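Local coordinates for protein glucose-6-phosphate 1-dehydrogenase (Mycobacterium avium, PDB 4LGV) that probably catalyses the NADP-dependent oxidation of glucose 6-phosphate to 6-phosphogluconolactone, the entry step of the pentose phosphate pathway, at residues Ile235-Val248 against Tyr303-Thr317. Numbering follows the deposited sequence.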
loop_
_atom_site.group_PDB
_atom_site.type_symbol
_atom_site.label_atom_id
_atom_site.label_comp_id
_atom_site.label_asym_id
_atom_site.label_seq_id
_atom_site.Cartn_x
_atom_site.Cartn_y
_atom_site.Cartn_z
ATOM N N ILE A 235 4.974 37.967 -27.957
ATOM C CA ILE A 235 5.240 39.129 -27.119
ATOM C C ILE A 235 4.627 40.374 -27.782
ATOM O O ILE A 235 5.137 40.869 -28.786
ATOM C CB ILE A 235 6.764 39.271 -26.936
ATOM C CG1 ILE A 235 7.278 38.061 -26.157
ATOM C CG2 ILE A 235 7.132 40.473 -26.109
ATOM C CD1 ILE A 235 7.903 37.026 -27.038
ATOM N N GLU A 236 3.521 40.862 -27.222
ATOM C CA GLU A 236 2.762 41.991 -27.812
ATOM C C GLU A 236 3.423 43.339 -27.493
ATOM O O GLU A 236 3.437 44.244 -28.322
ATOM C CB GLU A 236 1.290 41.995 -27.339
ATOM N N ASP A 237 4.002 43.454 -26.305
ATOM C CA ASP A 237 4.627 44.703 -25.883
ATOM C C ASP A 237 5.803 44.378 -24.992
ATOM O O ASP A 237 6.014 43.222 -24.594
ATOM C CB ASP A 237 3.620 45.593 -25.150
ATOM N N ARG A 238 6.593 45.397 -24.698
ATOM C CA ARG A 238 7.674 45.235 -23.751
ATOM C C ARG A 238 8.684 44.152 -24.213
ATOM O O ARG A 238 9.264 43.403 -23.393
ATOM C CB ARG A 238 7.073 44.896 -22.379
ATOM N N GLY A 239 8.911 44.100 -25.529
ATOM C CA GLY A 239 9.894 43.183 -26.128
ATOM C C GLY A 239 11.275 43.313 -25.514
ATOM O O GLY A 239 11.976 42.328 -25.306
ATOM N N LYS A 240 11.661 44.544 -25.221
ATOM C CA LYS A 240 12.956 44.802 -24.647
ATOM C C LYS A 240 13.074 44.144 -23.277
ATOM O O LYS A 240 14.144 43.632 -22.911
ATOM C CB LYS A 240 13.161 46.322 -24.558
ATOM C CG LYS A 240 14.380 46.773 -23.763
ATOM C CD LYS A 240 14.371 48.310 -23.482
ATOM C CE LYS A 240 13.692 48.623 -22.136
ATOM N NZ LYS A 240 13.783 50.060 -21.713
ATOM N N PHE A 241 11.985 44.193 -22.513
ATOM C CA PHE A 241 11.925 43.578 -21.169
ATOM C C PHE A 241 11.969 42.060 -21.243
ATOM O O PHE A 241 12.827 41.438 -20.612
ATOM C CB PHE A 241 10.703 44.078 -20.383
ATOM C CG PHE A 241 10.762 45.560 -20.084
ATOM C CD1 PHE A 241 11.523 46.041 -19.019
ATOM C CD2 PHE A 241 10.109 46.497 -20.917
ATOM C CE1 PHE A 241 11.605 47.415 -18.765
ATOM C CE2 PHE A 241 10.179 47.870 -20.660
ATOM C CZ PHE A 241 10.931 48.327 -19.584
ATOM N N TYR A 242 11.135 41.478 -22.095
ATOM C CA TYR A 242 11.151 40.024 -22.271
ATOM C C TYR A 242 12.518 39.496 -22.736
ATOM O O TYR A 242 13.009 38.470 -22.224
ATOM C CB TYR A 242 10.066 39.553 -23.225
ATOM C CG TYR A 242 9.890 38.066 -23.165
ATOM C CD1 TYR A 242 10.635 37.231 -23.981
ATOM C CD2 TYR A 242 9.028 37.479 -22.239
ATOM C CE1 TYR A 242 10.515 35.846 -23.904
ATOM C CE2 TYR A 242 8.901 36.090 -22.142
ATOM C CZ TYR A 242 9.637 35.275 -22.974
ATOM O OH TYR A 242 9.509 33.915 -22.944
ATOM N N ASP A 243 13.169 40.222 -23.646
ATOM C CA ASP A 243 14.451 39.761 -24.221
ATOM C C ASP A 243 15.570 39.628 -23.193
ATOM O O ASP A 243 16.556 38.923 -23.438
ATOM C CB ASP A 243 14.920 40.689 -25.334
ATOM C CG ASP A 243 15.911 40.027 -26.284
ATOM O OD1 ASP A 243 15.763 38.801 -26.558
ATOM O OD2 ASP A 243 16.793 40.747 -26.812
ATOM N N ALA A 244 15.437 40.341 -22.075
ATOM C CA ALA A 244 16.392 40.240 -20.960
ATOM C C ALA A 244 15.977 39.166 -19.913
ATOM O O ALA A 244 16.710 38.917 -18.974
ATOM C CB ALA A 244 16.501 41.599 -20.271
ATOM N N VAL A 245 14.788 38.587 -20.067
ATOM C CA VAL A 245 14.224 37.673 -19.074
ATOM C C VAL A 245 14.210 36.242 -19.609
ATOM O O VAL A 245 14.978 35.391 -19.128
ATOM C CB VAL A 245 12.818 38.147 -18.711
ATOM C CG1 VAL A 245 12.135 37.146 -17.811
ATOM C CG2 VAL A 245 12.877 39.525 -18.031
ATOM N N GLY A 246 13.367 35.971 -20.611
ATOM C CA GLY A 246 13.301 34.646 -21.207
ATOM C C GLY A 246 12.308 33.755 -20.458
ATOM O O GLY A 246 11.985 34.004 -19.306
ATOM N N ALA A 247 11.861 32.690 -21.126
ATOM C CA ALA A 247 10.822 31.799 -20.608
ATOM C C ALA A 247 11.175 31.164 -19.271
ATOM O O ALA A 247 10.384 31.171 -18.342
ATOM C CB ALA A 247 10.507 30.730 -21.643
ATOM N N VAL A 248 12.381 30.655 -19.131
ATOM C CA VAL A 248 12.795 30.074 -17.834
ATOM C C VAL A 248 12.562 31.050 -16.675
ATOM O O VAL A 248 11.888 30.693 -15.673
ATOM C CB VAL A 248 14.240 29.595 -17.840
ATOM C CG1 VAL A 248 14.680 29.136 -16.461
ATOM C CG2 VAL A 248 14.379 28.444 -18.801
ATOM N N TYR A 303 10.362 36.295 -33.653
ATOM C CA TYR A 303 10.653 36.889 -32.347
ATOM C C TYR A 303 11.669 38.010 -32.466
ATOM O O TYR A 303 11.508 39.048 -31.842
ATOM C CB TYR A 303 11.157 35.825 -31.362
ATOM C CG TYR A 303 11.672 36.399 -30.066
ATOM C CD1 TYR A 303 10.816 37.001 -29.154
ATOM C CD2 TYR A 303 13.022 36.335 -29.757
ATOM C CE1 TYR A 303 11.291 37.539 -27.967
ATOM C CE2 TYR A 303 13.506 36.868 -28.578
ATOM C CZ TYR A 303 12.635 37.471 -27.690
ATOM O OH TYR A 303 13.138 37.987 -26.526
ATOM N N THR A 304 12.699 37.791 -33.282
ATOM C CA THR A 304 13.730 38.776 -33.492
ATOM C C THR A 304 13.239 40.055 -34.217
ATOM O O THR A 304 13.924 41.068 -34.152
ATOM C CB THR A 304 14.903 38.208 -34.303
ATOM O OG1 THR A 304 14.387 37.581 -35.484
ATOM C CG2 THR A 304 15.678 37.199 -33.483
ATOM N N GLU A 305 12.069 40.021 -34.853
ATOM C CA GLU A 305 11.498 41.224 -35.476
ATOM C C GLU A 305 10.541 41.987 -34.523
ATOM O O GLU A 305 9.975 43.007 -34.890
ATOM C CB GLU A 305 10.823 40.887 -36.832
ATOM N N VAL A 306 10.373 41.516 -33.290
ATOM C CA VAL A 306 9.576 42.236 -32.290
ATOM C C VAL A 306 10.347 43.487 -31.809
ATOM O O VAL A 306 11.505 43.401 -31.387
ATOM C CB VAL A 306 9.224 41.323 -31.094
ATOM C CG1 VAL A 306 8.577 42.102 -29.946
ATOM C CG2 VAL A 306 8.316 40.188 -31.540
ATOM N N PRO A 307 9.696 44.656 -31.828
ATOM C CA PRO A 307 10.413 45.867 -31.392
ATOM C C PRO A 307 10.999 45.735 -29.967
ATOM O O PRO A 307 10.321 45.243 -29.040
ATOM C CB PRO A 307 9.348 46.986 -31.479
ATOM C CG PRO A 307 8.163 46.404 -32.187
ATOM C CD PRO A 307 8.266 44.901 -32.110
ATOM N N GLY A 308 12.262 46.138 -29.825
ATOM C CA GLY A 308 13.022 45.988 -28.577
ATOM C C GLY A 308 13.865 44.724 -28.501
ATOM O O GLY A 308 14.743 44.622 -27.667
ATOM N N VAL A 309 13.599 43.747 -29.358
ATOM C CA VAL A 309 14.368 42.505 -29.350
ATOM C C VAL A 309 15.573 42.638 -30.292
ATOM O O VAL A 309 15.423 43.031 -31.443
ATOM C CB VAL A 309 13.507 41.301 -29.805
ATOM C CG1 VAL A 309 14.321 40.024 -29.790
ATOM C CG2 VAL A 309 12.261 41.137 -28.936
ATOM N N ALA A 310 16.758 42.280 -29.788
ATOM C CA ALA A 310 17.989 42.303 -30.568
ATOM C C ALA A 310 17.938 41.306 -31.726
ATOM O O ALA A 310 17.428 40.176 -31.578
ATOM C CB ALA A 310 19.191 42.021 -29.681
ATOM N N LYS A 311 18.489 41.733 -32.874
ATOM C CA LYS A 311 18.361 40.997 -34.140
ATOM C C LYS A 311 19.042 39.625 -34.037
ATOM O O LYS A 311 18.626 38.666 -34.680
ATOM C CB LYS A 311 18.911 41.811 -35.333
ATOM N N ASP A 312 20.067 39.542 -33.191
ATOM C CA ASP A 312 20.793 38.292 -32.940
ATOM C C ASP A 312 20.471 37.653 -31.550
ATOM O O ASP A 312 21.262 36.891 -31.025
ATOM C CB ASP A 312 22.293 38.580 -33.060
ATOM C CG ASP A 312 22.767 39.639 -32.067
ATOM O OD1 ASP A 312 21.896 40.281 -31.421
ATOM O OD2 ASP A 312 23.998 39.821 -31.943
ATOM N N SER A 313 19.330 37.987 -30.951
ATOM C CA SER A 313 18.966 37.459 -29.617
ATOM C C SER A 313 19.043 35.938 -29.533
ATOM O O SER A 313 18.581 35.242 -30.427
ATOM C CB SER A 313 17.537 37.860 -29.249
ATOM O OG SER A 313 17.165 37.305 -28.000
ATOM N N THR A 314 19.597 35.422 -28.449
ATOM C CA THR A 314 19.512 33.984 -28.171
ATOM C C THR A 314 18.583 33.720 -26.981
ATOM O O THR A 314 18.661 32.661 -26.369
ATOM C CB THR A 314 20.893 33.358 -27.908
ATOM O OG1 THR A 314 21.538 34.087 -26.860
ATOM C CG2 THR A 314 21.752 33.395 -29.192
ATOM N N THR A 315 17.708 34.678 -26.665
ATOM C CA THR A 315 16.718 34.524 -25.580
ATOM C C THR A 315 15.628 33.534 -25.995
ATOM O O THR A 315 15.139 33.564 -27.137
ATOM C CB THR A 315 16.081 35.870 -25.219
ATOM O OG1 THR A 315 17.107 36.767 -24.788
ATOM C CG2 THR A 315 15.071 35.712 -24.120
ATOM N N GLU A 316 15.259 32.649 -25.068
ATOM C CA GLU A 316 14.282 31.580 -25.371
ATOM C C GLU A 316 12.889 32.090 -25.099
ATOM O O GLU A 316 12.641 32.784 -24.127
ATOM C CB GLU A 316 14.595 30.307 -24.572
ATOM C CG GLU A 316 14.160 30.261 -23.070
ATOM C CD GLU A 316 15.022 31.089 -22.123
ATOM O OE1 GLU A 316 15.971 31.767 -22.586
ATOM O OE2 GLU A 316 14.732 31.084 -20.901
ATOM N N THR A 317 11.973 31.778 -26.003
ATOM C CA THR A 317 10.559 31.985 -25.773
ATOM C C THR A 317 9.890 30.669 -25.410
ATOM O O THR A 317 8.683 30.648 -25.209
ATOM C CB THR A 317 9.861 32.519 -27.037
ATOM O OG1 THR A 317 10.014 31.564 -28.099
ATOM C CG2 THR A 317 10.431 33.851 -27.451
HETATM O O HOH W 1 15.122 32.764 -19.050
#
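Asp243 takes four of the six hydrogen bonds across the contact, from Ser313, Tyr303, Thr315 and Ala310. Its OD1 accepts two hydroxyls: Ser313 OG, 2.5 Å away, uses the syn lone pair of OD1, and Tyr303 OH comes at 2.7 Å on the anti side, 32° out of the carboxylate plane. OD2 takes a weak bond from Ala310 N. A short carboxylate suits this place, since its two oxygens can take several donors at once, and CG anti to the backbone N (chi1 -159°) carries it to the loop. Ser313 OG also accepts Thr315 N in an ST turn, while Thr315 OG1 donates to Asp243 O at 2.6 Å. Val309 CG1 and Thr317 CG2 lie over opposite faces of the Tyr303 ring, each offset toward the rim. A side chain at Gly239 would run into Pro307 O; Gly308, with positive phi in a type II turn, faces Lys240 N. Glu316 O accepts Ala247 N (3.1 Å) and Glu316 OE2 accepts Val248 N (3.0 Å); a water links OE2 to Val245 O, and OE1 salt-bridges Arg297. The contact thus joins helix 239-243 and the beginning of helix 246-264 to the connection between strands 295-300 and 318-323, with Ala247 and Val248 resting on Val319.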